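Protein SMG-7 (Caenorhabditis elegans, PDB 3ZHE) forms a heterodimer with SMG-5 through its 14-3-3-like domain and acts in nonsense-mediated mRNA decay. Local coordinates at residues M264-K268 with F365-Q369. Numbering follows the deposited sequence.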
loop_
_atom_site.group_PDB
_atom_site.type_symbol
_atom_site.label_atom_id
_atom_site.label_comp_id
_atom_site.label_asym_id
_atom_site.label_seq_id
_atom_site.Cartn_x
_atom_site.Cartn_y
_atom_site.Cartn_z
ATOM N N MET B 264 -18.768 17.122 26.970
ATOM C CA MET B 264 -17.907 16.679 28.066
ATOM C C MET B 264 -16.756 17.649 28.288
ATOM O O MET B 264 -16.471 18.043 29.420
ATOM C CB MET B 264 -17.332 15.291 27.779
ATOM C CG MET B 264 -18.345 14.166 27.793
ATOM S SD MET B 264 -17.568 12.539 27.734
ATOM C CE MET B 264 -16.463 12.632 29.141
ATOM N N SER B 265 -16.093 18.019 27.197
ATOM C CA SER B 265 -14.937 18.908 27.246
ATOM C C SER B 265 -15.293 20.256 27.856
ATOM O O SER B 265 -14.611 20.738 28.760
ATOM C CB SER B 265 -14.370 19.110 25.840
ATOM O OG SER B 265 -13.236 19.958 25.858
ATOM N N VAL B 266 -16.365 20.861 27.353
ATOM C CA VAL B 266 -16.833 22.142 27.864
ATOM C C VAL B 266 -17.246 22.013 29.330
ATOM O O VAL B 266 -17.017 22.919 30.132
ATOM C CB VAL B 266 -18.000 22.689 27.016
ATOM C CG1 VAL B 266 -18.533 23.989 27.600
ATOM C CG2 VAL B 266 -17.550 22.896 25.577
ATOM N N TYR B 267 -17.833 20.872 29.680
ATOM C CA TYR B 267 -18.239 20.613 31.059
ATOM C C TYR B 267 -17.048 20.522 32.008
ATOM O O TYR B 267 -17.044 21.148 33.068
ATOM C CB TYR B 267 -19.073 19.332 31.154
ATOM C CG TYR B 267 -19.294 18.867 32.577
ATOM C CD1 TYR B 267 -20.194 19.521 33.409
ATOM C CD2 TYR B 267 -18.602 17.776 33.088
ATOM C CE1 TYR B 267 -20.397 19.102 34.710
ATOM C CE2 TYR B 267 -18.799 17.351 34.389
ATOM C CZ TYR B 267 -19.698 18.018 35.194
ATOM O OH TYR B 267 -19.897 17.596 36.489
ATOM N N LYS B 268 -16.048 19.732 31.627
ATOM C CA LYS B 268 -14.861 19.533 32.454
ATOM C C LYS B 268 -14.117 20.843 32.696
ATOM O O LYS B 268 -13.658 21.108 33.808
ATOM C CB LYS B 268 -13.921 18.508 31.816
ATOM C CG LYS B 268 -12.652 18.259 32.616
ATOM C CD LYS B 268 -11.693 17.333 31.886
ATOM C CE LYS B 268 -10.433 17.103 32.709
ATOM N NZ LYS B 268 -9.445 16.233 32.012
ATOM N N PHE B 365 -9.104 8.755 24.315
ATOM C CA PHE B 365 -9.782 9.986 24.685
ATOM C C PHE B 365 -9.699 10.086 26.203
ATOM O O PHE B 365 -10.147 9.187 26.914
ATOM C CB PHE B 365 -11.240 9.924 24.226
ATOM C CG PHE B 365 -11.999 11.205 24.419
ATOM C CD1 PHE B 365 -11.622 12.353 23.746
ATOM C CD2 PHE B 365 -13.103 11.255 25.253
ATOM C CE1 PHE B 365 -12.321 13.530 23.909
ATOM C CE2 PHE B 365 -13.809 12.432 25.421
ATOM C CZ PHE B 365 -13.415 13.571 24.748
ATOM N N HIS B 366 -9.110 11.169 26.703
ATOM C CA HIS B 366 -8.813 11.264 28.128
ATOM C C HIS B 366 -9.529 12.408 28.841
ATOM O O HIS B 366 -9.162 12.775 29.957
ATOM C CB HIS B 366 -7.300 11.348 28.352
ATOM C CG HIS B 366 -6.583 10.062 28.083
ATOM N ND1 HIS B 366 -6.115 9.247 29.091
ATOM C CD2 HIS B 366 -6.265 9.444 26.921
ATOM C CE1 HIS B 366 -5.534 8.186 28.561
ATOM N NE2 HIS B 366 -5.612 8.281 27.246
ATOM N N CYS B 367 -10.548 12.966 28.199
ATOM C CA CYS B 367 -11.389 13.961 28.849
ATOM C C CYS B 367 -12.357 13.285 29.802
ATOM O O CYS B 367 -13.291 12.619 29.358
ATOM C CB CYS B 367 -12.193 14.753 27.819
ATOM S SG CYS B 367 -13.482 15.801 28.536
ATOM N N LEU B 368 -12.122 13.449 31.102
ATOM C CA LEU B 368 -13.074 13.027 32.128
ATOM C C LEU B 368 -13.459 11.555 31.974
ATOM O O LEU B 368 -14.641 11.216 31.924
ATOM C CB LEU B 368 -14.324 13.911 32.050
ATOM C CG LEU B 368 -15.278 14.029 33.239
ATOM C CD1 LEU B 368 -14.614 14.748 34.403
ATOM C CD2 LEU B 368 -16.544 14.752 32.807
ATOM N N GLN B 369 -12.458 10.683 31.890
ATOM C CA GLN B 369 -12.710 9.282 31.568
ATOM C C GLN B 369 -13.032 8.425 32.791
ATOM O O GLN B 369 -14.196 8.291 33.170
ATOM C CB GLN B 369 -11.536 8.680 30.791
ATOM C CG GLN B 369 -11.859 7.342 30.151
ATOM C CD GLN B 369 -10.834 6.931 29.120
ATOM O OE1 GLN B 369 -11.167 6.704 27.957
ATOM N NE2 GLN B 369 -9.578 6.830 29.538
#
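Cys367 SG sits between the side chains of Met264 and Lys268, two residues one helical turn apart that are joined by the backbone bond from Lys268 N to Met264 O, 2.8 Å; both send their side chains toward the loop 365-369. The loop has no regular structure of its own here, and side chains of each segment also pack on the backbone of the other. Cys367 sets its sulfur on the backbone of Ser265, with SG 3.7 Å from Ser265 CA, 4.0 Å from Met264 CB and 4.1 Å from Lys268 CD. With SG anti to the backbone N (chi1 170°), the thiol reaches straight onto the helix backbone.

Next along the loop, Leu368 adopts a left-handed backbone conformation and lays its side chain over the same helix. Its CB packs on the methyl of Met264, CE to CB 3.8 Å; Met264 bends at chi3 (55°) to bring that methyl round to the loop, against the carbonyl oxygens of Cys367 and Leu368. One branch of Leu368 runs on to Tyr267, where CD2 meets ring atom CD2 at 3.7 Å, in the ring plane at the edge and not over a face. Phe365 has Cys367 N above one face of its ring, while Met264 SD approaches the ring edge, 4.4 Å from CE2. Lys268 lies extended along the solvent-facing side, its aliphatic part near Leu368 and its NZ a long 4.0 Å from His366 O.

His192 links the two segments: its NE2 is hydrogen-bonded to Ser265 OG and its backbone to that of His366. Helix 277-304 packs against Met264 and Tyr267, and helix 222-234 takes Val266. The loop between helices 337-348 and 377-389 thus folds back onto helix 257-270, an irregular segment packed against the helical array of the alpha-helical domain of SMG-7.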